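PDB 2XPP: IWS1 from Encephalitozoon cuniculi, which probably acts as a transcription factor in RNA polymerase II regulation, during and after recruitment of TBP. Local coordinates for residues 39-44 / 81-86; 47-52 / 88-93; 61-66 / 94-99; 109-114 / 129-134. One frame throughout, in Å; residues are numbered along the deposited sequence.

Contact 1 of 4, residues 39-44 / 81-86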
loop_
_atom_site.group_PDB
_atom_site.type_symbol
_atom_site.label_atom_id
_atom_site.label_comp_id
_atom_site.label_asym_id
_atom_site.label_seq_id
_atom_site.Cartn_x
_atom_site.Cartn_y
_atom_site.Cartn_z
ATOM N N GLU A 39 10.966 10.675 -6.978
ATOM C CA GLU A 39 11.072 12.137 -7.035
ATOM C C GLU A 39 9.890 12.817 -6.311
ATOM O O GLU A 39 9.958 14.008 -5.962
ATOM C CB GLU A 39 11.198 12.638 -8.482
ATOM C CG GLU A 39 12.560 12.261 -9.105
ATOM C CD GLU A 39 12.640 12.444 -10.633
ATOM O OE1 GLU A 39 11.604 12.749 -11.259
ATOM O OE2 GLU A 39 13.761 12.282 -11.208
ATOM N N ASN A 40 8.819 12.058 -6.085
ATOM C CA ASN A 40 7.582 12.648 -5.559
ATOM C C ASN A 40 7.158 12.092 -4.208
ATOM O O ASN A 40 6.232 12.627 -3.588
ATOM C CB ASN A 40 6.448 12.455 -6.568
ATOM C CG ASN A 40 6.600 13.342 -7.773
ATOM O OD1 ASN A 40 6.262 14.530 -7.724
ATOM N ND2 ASN A 40 7.153 12.808 -8.851
ATOM N N VAL A 41 7.774 10.998 -3.777
ATOM C CA VAL A 41 7.295 10.297 -2.587
ATOM C C VAL A 41 7.297 11.181 -1.327
ATOM O O VAL A 41 6.366 11.057 -0.504
ATOM C CB VAL A 41 8.011 8.931 -2.302
ATOM C CG1 VAL A 41 9.497 9.087 -1.951
ATOM C CG2 VAL A 41 7.268 8.154 -1.227
ATOM N N GLU A 42 8.319 12.015 -1.157
ATOM C CA GLU A 42 8.403 12.831 0.084
ATOM C C GLU A 42 7.250 13.824 0.140
ATOM O O GLU A 42 6.533 13.904 1.155
ATOM C CB GLU A 42 9.756 13.515 0.211
ATOM C CG GLU A 42 10.846 12.537 0.666
ATOM C CD GLU A 42 12.244 13.195 0.916
ATOM O OE1 GLU A 42 12.481 14.380 0.525
ATOM O OE2 GLU A 42 13.121 12.510 1.512
ATOM N N GLU A 43 7.010 14.492 -0.970
ATOM C CA GLU A 43 5.900 15.445 -1.053
ATOM C C GLU A 43 4.542 14.797 -0.899
ATOM O O GLU A 43 3.712 15.257 -0.097
ATOM C CB GLU A 43 5.906 16.186 -2.382
ATOM C CG GLU A 43 4.853 17.281 -2.430
ATOM C CD GLU A 43 4.647 17.871 -3.818
ATOM O OE1 GLU A 43 5.563 17.781 -4.677
ATOM O OE2 GLU A 43 3.557 18.445 -4.026
ATOM N N ILE A 44 4.305 13.743 -1.684
ATOM C CA ILE A 44 3.017 13.061 -1.645
ATOM C C ILE A 44 2.769 12.430 -0.266
ATOM O O ILE A 44 1.646 12.481 0.251
ATOM C CB ILE A 44 2.882 12.063 -2.809
ATOM C CG1 ILE A 44 2.724 12.855 -4.123
ATOM C CG2 ILE A 44 1.678 11.070 -2.579
ATOM C CD1 ILE A 44 2.724 12.020 -5.362
ATOM N N ILE A 81 13.807 1.388 -1.817
ATOM C CA ILE A 81 13.479 1.151 -0.387
ATOM C C ILE A 81 12.961 2.459 0.280
ATOM O O ILE A 81 12.223 2.419 1.302
ATOM C CB ILE A 81 14.706 0.533 0.371
ATOM C CG1 ILE A 81 14.222 -0.127 1.691
ATOM C CG2 ILE A 81 15.799 1.566 0.589
ATOM C CD1 ILE A 81 15.276 -0.823 2.450
ATOM N N LYS A 82 13.340 3.615 -0.264
ATOM C CA LYS A 82 12.841 4.875 0.356
ATOM C C LYS A 82 11.320 4.971 0.210
ATOM O O LYS A 82 10.608 5.420 1.138
ATOM C CB LYS A 82 13.545 6.080 -0.238
ATOM C CG LYS A 82 12.883 7.411 0.145
ATOM C CD LYS A 82 13.808 8.556 -0.197
ATOM C CE LYS A 82 13.060 9.863 -0.414
ATOM N NZ LYS A 82 12.874 10.167 -1.900
ATOM N N ILE A 83 10.796 4.523 -0.939
ATOM C CA ILE A 83 9.367 4.419 -1.156
ATOM C C ILE A 83 8.682 3.400 -0.241
ATOM O O ILE A 83 7.630 3.695 0.383
ATOM C CB ILE A 83 9.049 4.069 -2.632
ATOM C CG1 ILE A 83 9.723 5.111 -3.545
ATOM C CG2 ILE A 83 7.518 3.888 -2.813
ATOM C CD1 ILE A 83 10.014 4.544 -4.937
ATOM N N ARG A 84 9.302 2.232 -0.130
ATOM C CA ARG A 84 8.798 1.149 0.722
ATOM C C ARG A 84 8.674 1.655 2.159
ATOM O O ARG A 84 7.620 1.482 2.803
ATOM C CB ARG A 84 9.719 -0.062 0.643
ATOM C CG ARG A 84 9.790 -0.550 -0.819
ATOM C CD ARG A 84 10.248 -1.983 -0.986
ATOM N NE ARG A 84 11.421 -2.441 -0.229
ATOM C CZ ARG A 84 12.663 -2.525 -0.736
ATOM N NH1 ARG A 84 12.913 -2.073 -1.955
ATOM N NH2 ARG A 84 13.670 -3.024 -0.018
ATOM N N LYS A 85 9.731 2.269 2.655
ATOM C CA LYS A 85 9.730 2.743 4.059
ATOM C C LYS A 85 8.695 3.830 4.268
ATOM O O LYS A 85 7.897 3.772 5.235
ATOM C CB LYS A 85 11.101 3.269 4.436
ATOM C CG LYS A 85 12.030 2.132 4.635
ATOM C CD LYS A 85 13.364 2.680 5.053
ATOM C CE LYS A 85 14.219 1.521 5.438
ATOM N NZ LYS A 85 15.534 2.022 5.916
ATOM N N ARG A 86 8.684 4.814 3.384
ATOM C CA ARG A 86 7.844 5.976 3.628
ATOM C C ARG A 86 6.340 5.652 3.534
ATOM O O ARG A 86 5.577 6.123 4.361
ATOM C CB ARG A 86 8.174 7.053 2.651
ATOM C CG ARG A 86 7.394 8.295 2.934
ATOM C CD ARG A 86 7.916 9.000 4.218
ATOM N NE ARG A 86 7.158 10.228 4.386
ATOM C CZ ARG A 86 6.754 10.751 5.532
ATOM N NH1 ARG A 86 7.047 10.159 6.689
ATOM N NH2 ARG A 86 6.052 11.873 5.510
HETATM O O HOH W 1 10.698 12.570 -2.909
#
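A water joins Glu42 to Lys82: it accepts a hydrogen bond from Glu42 N at 3.0 Å and a weak one from Lys82 NZ at 3.4 Å. Glu42 N can donate to it because helix 36-48 is kinked here and this amide has no bond to the preceding turn. The side chains of Glu42 and Lys82 cross at about a right angle, and the carboxylate meets carbon: OE2 is 3.3 Å from CE, while OE2 and NZ stay 4.1 Å apart, beyond a salt bridge. The cause is the bend at the end of the lysine (chi4 -100°), which puts NZ beside the methyl CG1 of Val41 at 3.5 Å. The two charges may still attract weakly. Val41 is the apolar centre. Its CG2, anti to the backbone N, packs 4.1 Å from CB of Arg86, and its CG1 approaches CG1 of Ile83. The guanidinium of Arg86 turns to Asp89, Asp46 and Ser45. The two segments run nearly parallel, with axes 9.9 Å apart and inclined by 18°. Helix 36-48 packs on helix 81-92 through Val41 and on helix 5-30 through Ile44, while Ile81 and Lys85 touch Val123 of helix 121-138.

Contact 2 of 4, residues 47-52 / 88-93; sequences ILMSKA and LDVLKT
The methyl CE of Met49 stands above the plane of the Asp89 carboxylate, out by OD2, at 3.1 Å from that oxygen, which also pairs with Arg86. In this TFIIS N-terminal type of helical bundle, the contact joins the region where helix 36-48 gives way to a turn to the C-terminal part of helix 81-92. Met49 folds back at its second torsion (chi2 -85°), which swings SD toward Thr93, and CE continues to Val90, 3.7 Å from CG2. SD faces both branches of Thr93, nearly equidistant from OG1 and CG2. Deeper in, Leu48 and Val90 cross at about a right angle, CB of the leucine 3.7 Å from CG1 of the valine, with Ile62 and Leu87 packed around the leucine. The outer margin is polar. One water accepts from Lys51 NZ at 2.7 Å and donates to both Met49 O and Thr93 OG1, tying the turn to the helix end. Lys51 NZ also comes near Thr93 O, but at an angle too poor for a hydrogen bond. Val90 O is gripped twice by Thr93, from the backbone N and from the hydroxyl, which donates from OG1 over 2.7 Å, in the carbonyl plane and on a lone pair.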
loop_
_atom_site.group_PDB
_atom_site.type_symbol
_atom_site.label_atom_id
_atom_site.label_comp_id
_atom_site.label_asym_id
_atom_site.label_seq_id
_atom_site.Cartn_x
_atom_site.Cartn_y
_atom_site.Cartn_z
ATOM N N ILE A 47 1.487 14.899 2.237
ATOM C CA ILE A 47 0.055 15.139 2.055
ATOM C C ILE A 47 -0.807 13.973 2.554
ATOM O O ILE A 47 -1.842 14.197 3.195
ATOM C CB ILE A 47 -0.292 15.457 0.589
ATOM C CG1 ILE A 47 0.507 16.677 0.127
ATOM C CG2 ILE A 47 -1.807 15.611 0.403
ATOM C CD1 ILE A 47 0.511 16.871 -1.379
ATOM N N LEU A 48 -0.388 12.751 2.266
ATOM C CA LEU A 48 -1.118 11.568 2.697
ATOM C C LEU A 48 -1.212 11.481 4.206
ATOM O O LEU A 48 -2.081 10.757 4.727
ATOM C CB LEU A 48 -0.453 10.310 2.165
ATOM C CG LEU A 48 -0.526 10.070 0.661
ATOM C CD1 LEU A 48 0.337 8.860 0.379
ATOM C CD2 LEU A 48 -1.986 9.821 0.212
ATOM N N MET A 49 -0.331 12.202 4.894
ATOM C CA MET A 49 -0.339 12.224 6.379
ATOM C C MET A 49 -1.353 13.210 6.995
ATOM O O MET A 49 -1.505 13.246 8.216
ATOM C CB MET A 49 1.061 12.589 6.949
ATOM C CG MET A 49 2.206 11.681 6.524
ATOM S SD MET A 49 2.284 10.271 7.594
ATOM C CE MET A 49 3.910 9.698 7.249
ATOM N N SER A 50 -1.968 14.060 6.177
ATOM C CA SER A 50 -2.868 15.109 6.669
ATOM C C SER A 50 -4.030 14.478 7.398
ATOM O O SER A 50 -4.749 13.680 6.840
ATOM C CB SER A 50 -3.438 15.935 5.491
ATOM O OG SER A 50 -4.503 16.746 5.956
ATOM N N LYS A 51 -4.215 14.817 8.661
ATOM C CA LYS A 51 -5.364 14.290 9.402
ATOM C C LYS A 51 -6.684 14.836 8.848
ATOM O O LYS A 51 -7.692 14.126 8.860
ATOM C CB LYS A 51 -5.245 14.603 10.901
ATOM C CG LYS A 51 -4.044 13.887 11.587
ATOM C CD LYS A 51 -4.051 12.377 11.382
ATOM C CE LYS A 51 -3.107 11.694 12.345
ATOM N NZ LYS A 51 -2.857 10.315 11.864
ATOM N N ALA A 52 -6.664 16.053 8.317
ATOM C CA ALA A 52 -7.909 16.664 7.815
ATOM C C ALA A 52 -8.325 15.979 6.502
ATOM O O ALA A 52 -9.523 15.884 6.209
ATOM C CB ALA A 52 -7.736 18.124 7.585
ATOM N N LEU A 88 4.984 2.662 4.097
ATOM C CA LEU A 88 4.571 1.854 5.252
ATOM C C LEU A 88 4.366 2.804 6.437
ATOM O O LEU A 88 3.466 2.603 7.233
ATOM C CB LEU A 88 5.622 0.805 5.646
ATOM C CG LEU A 88 5.694 -0.396 4.683
ATOM C CD1 LEU A 88 6.714 -1.348 5.245
ATOM C CD2 LEU A 88 4.359 -1.129 4.455
ATOM N N ASP A 89 5.221 3.827 6.559
ATOM C CA ASP A 89 5.054 4.844 7.629
ATOM C C ASP A 89 3.696 5.555 7.502
ATOM O O ASP A 89 3.007 5.777 8.538
ATOM C CB ASP A 89 6.200 5.867 7.544
ATOM C CG ASP A 89 6.109 6.977 8.584
ATOM O OD1 ASP A 89 5.824 6.694 9.781
ATOM O OD2 ASP A 89 6.381 8.144 8.189
ATOM N N VAL A 90 3.357 5.985 6.287
ATOM C CA VAL A 90 2.031 6.569 5.989
ATOM C C VAL A 90 0.860 5.656 6.460
ATOM O O VAL A 90 -0.018 6.104 7.213
ATOM C CB VAL A 90 1.868 6.920 4.497
ATOM C CG1 VAL A 90 0.386 7.232 4.125
ATOM C CG2 VAL A 90 2.745 8.141 4.154
ATOM N N LEU A 91 0.882 4.406 6.004
ATOM C CA LEU A 91 -0.176 3.432 6.332
ATOM C C LEU A 91 -0.360 3.272 7.849
ATOM O O LEU A 91 -1.489 3.143 8.322
ATOM C CB LEU A 91 0.172 2.090 5.687
ATOM C CG LEU A 91 0.001 2.071 4.172
ATOM C CD1 LEU A 91 0.594 0.837 3.652
ATOM C CD2 LEU A 91 -1.479 2.157 3.740
ATOM N N LYS A 92 0.738 3.333 8.599
ATOM C CA LYS A 92 0.704 3.125 10.046
ATOM C C LYS A 92 -0.123 4.218 10.724
ATOM O O LYS A 92 -0.732 3.997 11.813
ATOM C CB LYS A 92 2.133 3.152 10.629
ATOM C CG LYS A 92 2.190 2.906 12.074
ATOM C CD LYS A 92 3.648 2.715 12.448
ATOM C CE LYS A 92 3.992 3.392 13.741
ATOM N NZ LYS A 92 5.443 3.143 14.016
ATOM N N THR A 93 -0.154 5.390 10.091
ATOM C CA THR A 93 -0.807 6.568 10.669
ATOM C C THR A 93 -2.300 6.647 10.361
ATOM O O THR A 93 -2.987 7.503 10.928
ATOM C CB THR A 93 -0.178 7.927 10.221
ATOM O OG1 THR A 93 -0.514 8.220 8.864
ATOM C CG2 THR A 93 1.358 7.965 10.419
HETATM O O HOH W 2 -2.071 10.542 9.309
#

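Contact 3 of 4, residues 61-66 / 94-99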
loop_
_atom_site.group_PDB
_atom_site.type_symbol
_atom_site.label_atom_id
_atom_site.label_comp_id
_atom_site.label_asym_id
_atom_site.label_seq_id
_atom_site.Cartn_x
_atom_site.Cartn_y
_atom_site.Cartn_z
ATOM N N GLY A 61 -10.613 5.794 -1.933
ATOM C CA GLY A 61 -9.863 4.576 -2.356
ATOM C C GLY A 61 -8.369 4.785 -2.509
ATOM O O GLY A 61 -7.701 4.085 -3.286
ATOM N N ILE A 62 -7.805 5.706 -1.720
ATOM C CA ILE A 62 -6.380 6.010 -1.878
ATOM C C ILE A 62 -5.528 4.766 -1.551
ATOM O O ILE A 62 -4.339 4.700 -1.946
ATOM C CB ILE A 62 -5.917 7.231 -1.015
ATOM C CG1 ILE A 62 -4.592 7.835 -1.527
ATOM C CG2 ILE A 62 -5.740 6.807 0.446
ATOM C CD1 ILE A 62 -4.687 8.414 -2.923
ATOM N N LEU A 63 -6.071 3.815 -0.790
ATOM C CA LEU A 63 -5.306 2.615 -0.511
ATOM C C LEU A 63 -4.955 1.855 -1.773
ATOM O O LEU A 63 -3.926 1.142 -1.784
ATOM C CB LEU A 63 -5.968 1.669 0.539
ATOM C CG LEU A 63 -6.075 2.321 1.905
ATOM C CD1 LEU A 63 -6.887 1.410 2.850
ATOM C CD2 LEU A 63 -4.710 2.658 2.552
ATOM N N ASP A 64 -5.781 1.978 -2.819
ATOM C CA ASP A 64 -5.479 1.351 -4.128
ATOM C C ASP A 64 -4.176 1.902 -4.700
ATOM O O ASP A 64 -3.348 1.118 -5.223
ATOM C CB ASP A 64 -6.599 1.628 -5.155
ATOM C CG ASP A 64 -7.929 0.970 -4.808
ATOM O OD1 ASP A 64 -8.072 0.270 -3.779
ATOM O OD2 ASP A 64 -8.868 1.178 -5.600
ATOM N N GLU A 65 -3.978 3.225 -4.629
ATOM C CA GLU A 65 -2.766 3.866 -5.204
ATOM C C GLU A 65 -1.559 3.574 -4.317
ATOM O O GLU A 65 -0.457 3.320 -4.822
ATOM C CB GLU A 65 -2.929 5.392 -5.340
ATOM C CG GLU A 65 -3.777 5.730 -6.588
ATOM C CD GLU A 65 -5.205 5.227 -6.484
ATOM O OE1 GLU A 65 -5.854 5.357 -5.407
ATOM O OE2 GLU A 65 -5.708 4.690 -7.489
ATOM N N ILE A 66 -1.769 3.587 -2.992
ATOM C CA ILE A 66 -0.660 3.251 -2.082
ATOM C C ILE A 66 -0.176 1.809 -2.360
ATOM O O ILE A 66 1.043 1.566 -2.510
ATOM C CB ILE A 66 -1.013 3.465 -0.621
ATOM C CG1 ILE A 66 -1.163 4.984 -0.376
ATOM C CG2 ILE A 66 0.132 2.920 0.277
ATOM C CD1 ILE A 66 -1.830 5.279 1.040
ATOM N N MET A 94 -2.780 5.806 9.458
ATOM C CA MET A 94 -4.172 5.898 8.978
ATOM C C MET A 94 -5.155 5.033 9.760
ATOM O O MET A 94 -4.811 3.904 10.172
ATOM C CB MET A 94 -4.206 5.511 7.488
ATOM C CG MET A 94 -3.584 6.580 6.652
ATOM S SD MET A 94 -3.466 5.994 4.959
ATOM C CE MET A 94 -3.442 7.546 4.092
ATOM N N LYS A 95 -6.383 5.550 9.978
ATOM C CA LYS A 95 -7.401 4.790 10.701
ATOM C C LYS A 95 -8.099 3.834 9.709
ATOM O O LYS A 95 -9.220 4.087 9.271
ATOM C CB LYS A 95 -8.420 5.716 11.382
ATOM C CG LYS A 95 -7.791 6.527 12.498
ATOM C CD LYS A 95 -8.784 7.348 13.296
ATOM C CE LYS A 95 -8.055 8.218 14.322
ATOM N NZ LYS A 95 -8.965 9.098 15.173
ATOM N N ILE A 96 -7.417 2.722 9.445
ATOM C CA ILE A 96 -7.802 1.726 8.432
ATOM C C ILE A 96 -8.632 0.608 9.040
ATOM O O ILE A 96 -8.221 -0.026 10.028
ATOM C CB ILE A 96 -6.545 1.230 7.711
ATOM C CG1 ILE A 96 -5.961 2.367 6.840
ATOM C CG2 ILE A 96 -6.852 0.030 6.865
ATOM C CD1 ILE A 96 -4.525 2.070 6.305
ATOM N N HIS A 97 -9.794 0.363 8.458
ATOM C CA HIS A 97 -10.724 -0.575 9.038
ATOM C C HIS A 97 -11.001 -1.679 8.035
ATOM O O HIS A 97 -10.547 -1.624 6.888
ATOM C CB HIS A 97 -12.022 0.129 9.490
ATOM C CG HIS A 97 -11.797 1.208 10.522
ATOM N ND1 HIS A 97 -10.882 1.088 11.551
ATOM C CD2 HIS A 97 -12.347 2.438 10.656
ATOM C CE1 HIS A 97 -10.894 2.189 12.285
ATOM N NE2 HIS A 97 -11.778 3.023 11.766
ATOM N N LYS A 98 -11.758 -2.684 8.479
ATOM C CA LYS A 98 -12.037 -3.849 7.636
ATOM C C LYS A 98 -12.437 -3.527 6.191
ATOM O O LYS A 98 -11.905 -4.117 5.261
ATOM C CB LYS A 98 -13.116 -4.678 8.341
ATOM C CG LYS A 98 -13.646 -5.842 7.500
ATOM C CD LYS A 98 -14.795 -6.566 8.229
ATOM C CE LYS A 98 -16.030 -5.687 8.469
ATOM N NZ LYS A 98 -16.067 -5.098 9.855
ATOM N N GLU A 99 -13.390 -2.614 6.010
ATOM C CA GLU A 99 -13.926 -2.303 4.685
ATOM C C GLU A 99 -12.890 -1.701 3.772
ATOM O O GLU A 99 -12.813 -2.062 2.595
ATOM C CB GLU A 99 -15.159 -1.392 4.792
ATOM C CG GLU A 99 -16.349 -2.031 5.555
ATOM C CD GLU A 99 -16.266 -1.932 7.097
ATOM O OE1 GLU A 99 -15.320 -1.271 7.679
ATOM O OE2 GLU A 99 -17.182 -2.543 7.721
#
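Leu63 and Ile96 reach toward each other tip to tip, with CD2 of the leucine 3.8 Å from CD1 of the isoleucine. Both branches leave the backbone in the same way: CG of Leu63 and CG1 of Ile96 are each anti to their own carbonyl carbon. An almost extended second torsion of Ile96 (chi2 168°) then carries CD1 straight out to the leucine. Met94 makes the second arm. Its chain runs extended beyond CG (chi2 173°), which takes SD well away from the backbone, and the terminal CE meets CD1 of Ile66 tip to tip at 4.1 Å. On the way SD passes CD2 of Leu63 at 4.3 Å, and CE lies at 4.4 Å from CG2 of Ile62, whose side-chain end leads away from this contact; the residue also packs on helix 5-30.

The backbones stay well apart, Leu63 and Ile96 being nearest with 9.3 Å between their CA atoms, and the gap is bridged by the ends of the side chains, methyl groups and one sulfur. Gly61, with positive phi, is the C-prime residue of the Schellman motif that ends helix 54-59, just before helix 62-70 begins. On the other side, Lys95 is the centre of an inverse gamma turn between Met94 and Ile96, and His97 takes the N-cap position of helix 98-104. Leu91 and Leu58 pack against both Leu63 and Ile96. All five touching residues are buried and meet through carbon and sulfur alone, which implies that the linker 94-97 is held to helix 62-70 by hydrophobic packing.

Contact 4 of 4, residues 109-114 / 129-134; sequences IVYFYS and ALVQKW
Val110 sits at the centre of this contact, each of its two methyls meeting a different part of helix 121-138. CG1, anti to the backbone N (chi1 174°), lies 3.9 Å from CD2 of Leu130 and 4.0 Å from CG2 of Val131. CG2 approaches the indole of Trp134 obliquely, 3.8 Å from CZ3, and the two side chains cross at about a right angle. Val110 and Val131 slide past each other in opposite directions, and CG2 of Val131 also lies 4.0 Å from CA of Tyr111. The second methyl of Val131, CG1, sits at the edge of the Tyr111 ring, near its plane and 4.3 Å from CD1.

In the next shell, Leu130 packs its CG on one face of the Trp134 ring, offset toward the rim, one turn further along the same helix. Ser114 turns its hydroxyl back onto its own helix, OG donating to Tyr111 O over 2.7 Å from a position tilted 15° out of the carbonyl plane. This bond uses the hydroxyl proton, while OG lies beside CG2 of Val131.

The segment axes approach to 9.4 Å with a crossing angle of -134°, so helices 106-115 and 121-138 form a splayed antiparallel pair. Leu88 and Leu91 of helix 81-92 pack on Leu130, and Leu91 on Val110 too. Val131 and Trp134 each also pack on an aromatic side chain of another protein's chain, while within its own chain Trp134 meets Ile96 of the loop between helices 81-92 and 98-104.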
loop_
_atom_site.group_PDB
_atom_site.type_symbol
_atom_site.label_atom_id
_atom_site.label_comp_id
_atom_site.label_asym_id
_atom_site.label_seq_id
_atom_site.Cartn_x
_atom_site.Cartn_y
_atom_site.Cartn_z
ATOM N N ILE A 109 -0.185 -6.810 -0.283
ATOM C CA ILE A 109 1.213 -6.364 -0.548
ATOM C C ILE A 109 1.979 -6.149 0.756
ATOM O O ILE A 109 3.148 -6.519 0.850
ATOM C CB ILE A 109 1.316 -5.139 -1.508
ATOM C CG1 ILE A 109 2.793 -4.904 -1.951
ATOM C CG2 ILE A 109 0.760 -3.827 -0.865
ATOM C CD1 ILE A 109 3.480 -6.076 -2.706
ATOM N N VAL A 110 1.303 -5.627 1.781
ATOM C CA VAL A 110 1.985 -5.473 3.073
ATOM C C VAL A 110 2.348 -6.842 3.655
ATOM O O VAL A 110 3.448 -7.000 4.207
ATOM C CB VAL A 110 1.149 -4.629 4.054
ATOM C CG1 VAL A 110 1.823 -4.608 5.469
ATOM C CG2 VAL A 110 0.956 -3.178 3.462
ATOM N N TYR A 111 1.436 -7.823 3.496
ATOM C CA TYR A 111 1.712 -9.169 3.924
ATOM C C TYR A 111 2.972 -9.687 3.209
ATOM O O TYR A 111 3.865 -10.289 3.847
ATOM C CB TYR A 111 0.499 -10.099 3.763
ATOM C CG TYR A 111 0.832 -11.458 4.328
ATOM C CD1 TYR A 111 0.793 -11.688 5.711
ATOM C CD2 TYR A 111 1.310 -12.473 3.489
ATOM C CE1 TYR A 111 1.153 -12.919 6.243
ATOM C CE2 TYR A 111 1.683 -13.709 4.009
ATOM C CZ TYR A 111 1.586 -13.924 5.383
ATOM O OH TYR A 111 1.935 -15.161 5.897
ATOM N N PHE A 112 3.062 -9.428 1.890
ATOM C CA PHE A 112 4.236 -9.879 1.177
ATOM C C PHE A 112 5.524 -9.241 1.734
ATOM O O PHE A 112 6.550 -9.920 1.897
ATOM C CB PHE A 112 4.105 -9.619 -0.330
ATOM C CG PHE A 112 5.361 -9.988 -1.080
ATOM C CD1 PHE A 112 5.781 -11.331 -1.165
ATOM C CD2 PHE A 112 6.130 -8.996 -1.624
ATOM C CE1 PHE A 112 6.991 -11.667 -1.846
ATOM C CE2 PHE A 112 7.329 -9.307 -2.287
ATOM C CZ PHE A 112 7.754 -10.622 -2.385
ATOM N N TYR A 113 5.465 -7.955 2.068
ATOM C CA TYR A 113 6.631 -7.284 2.607
ATOM C C TYR A 113 7.067 -7.977 3.887
ATOM O O TYR A 113 8.279 -8.077 4.135
ATOM C CB TYR A 113 6.343 -5.823 2.897
ATOM C CG TYR A 113 6.473 -4.897 1.690
ATOM C CD1 TYR A 113 7.029 -3.618 1.854
ATOM C CD2 TYR A 113 6.033 -5.272 0.401
ATOM C CE1 TYR A 113 7.152 -2.721 0.756
ATOM C CE2 TYR A 113 6.174 -4.376 -0.707
ATOM C CZ TYR A 113 6.742 -3.122 -0.501
ATOM O OH TYR A 113 6.891 -2.215 -1.528
ATOM N N SER A 114 6.099 -8.435 4.685
ATOM C CA SER A 114 6.395 -9.047 5.989
ATOM C C SER A 114 7.086 -10.405 5.855
ATOM O O SER A 114 7.691 -10.888 6.824
ATOM C CB SER A 114 5.136 -9.159 6.867
ATOM O OG SER A 114 4.228 -10.213 6.482
ATOM N N ALA A 129 4.462 -5.486 11.833
ATOM C CA ALA A 129 3.702 -4.755 12.837
ATOM C C ALA A 129 2.370 -4.209 12.261
ATOM O O ALA A 129 1.305 -4.200 12.935
ATOM C CB ALA A 129 4.579 -3.615 13.385
ATOM N N LEU A 130 2.417 -3.771 11.009
ATOM C CA LEU A 130 1.242 -3.268 10.350
ATOM C C LEU A 130 0.234 -4.428 10.125
ATOM O O LEU A 130 -0.983 -4.265 10.345
ATOM C CB LEU A 130 1.673 -2.640 9.024
ATOM C CG LEU A 130 0.729 -1.719 8.324
ATOM C CD1 LEU A 130 0.208 -0.596 9.267
ATOM C CD2 LEU A 130 1.500 -1.081 7.127
ATOM N N VAL A 131 0.730 -5.605 9.718
ATOM C CA VAL A 131 -0.153 -6.787 9.580
ATOM C C VAL A 131 -0.767 -7.094 10.934
ATOM O O VAL A 131 -1.964 -7.377 11.051
ATOM C CB VAL A 131 0.601 -8.051 9.036
ATOM C CG1 VAL A 131 -0.252 -9.351 9.110
ATOM C CG2 VAL A 131 1.053 -7.841 7.625
ATOM N N GLN A 132 0.034 -7.070 12.003
ATOM C CA GLN A 132 -0.531 -7.394 13.306
ATOM C C GLN A 132 -1.576 -6.370 13.745
ATOM O O GLN A 132 -2.524 -6.749 14.402
ATOM C CB GLN A 132 0.573 -7.549 14.373
ATOM C CG GLN A 132 1.395 -8.829 14.067
ATOM C CD GLN A 132 0.505 -10.054 13.663
ATOM O OE1 GLN A 132 0.488 -10.452 12.487
ATOM N NE2 GLN A 132 -0.223 -10.620 14.633
ATOM N N LYS A 133 -1.373 -5.096 13.408
ATOM C CA LYS A 133 -2.352 -4.046 13.734
ATOM C C LYS A 133 -3.668 -4.292 13.001
ATOM O O LYS A 133 -4.764 -4.287 13.617
ATOM C CB LYS A 133 -1.825 -2.680 13.290
ATOM C CG LYS A 133 -2.803 -1.508 13.621
ATOM C CD LYS A 133 -2.164 -0.165 13.194
ATOM C CE LYS A 133 -3.118 0.989 13.434
ATOM N NZ LYS A 133 -2.412 2.227 12.977
ATOM N N TRP A 134 -3.563 -4.489 11.703
ATOM C CA TRP A 134 -4.763 -4.725 10.863
ATOM C C TRP A 134 -5.455 -6.043 11.174
ATOM O O TRP A 134 -6.680 -6.173 10.950
ATOM C CB TRP A 134 -4.395 -4.680 9.403
ATOM C CG TRP A 134 -3.957 -3.307 8.969
ATOM C CD1 TRP A 134 -4.102 -2.135 9.666
ATOM C CD2 TRP A 134 -3.288 -2.986 7.760
ATOM N NE1 TRP A 134 -3.540 -1.086 8.937
ATOM C CE2 TRP A 134 -3.029 -1.594 7.772
ATOM C CE3 TRP A 134 -2.849 -3.744 6.671
ATOM C CZ2 TRP A 134 -2.382 -0.932 6.699
ATOM C CZ3 TRP A 134 -2.204 -3.077 5.606
ATOM C CH2 TRP A 134 -1.985 -1.689 5.642
#

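How the contacts relate
Contacts 1 and 2 share both helix 36-48 and helix 81-92, their centres lying about 12 Å apart; they touch where Arg86 NH1 comes to 3.2 Å from Met49 CE. Contacts 2 and 3 are closer still, about 10 Å between centres, and join through Leu91 CD2 and Leu63 CD2 at 3.5 Å. Leu91 also reaches contact 4, where its CB lies 3.7 Å from Leu130 CD2, so one leucine of helix 81-92 meets both helix 62-70 and helix 121-138. Ile96 CD1 and Trp134 CZ2, 3.7 Å apart, connect contacts 3 and 4. Contacts 1 and 3, about 17 Å apart between centres, lie on opposite sides of the chain's centre without touching.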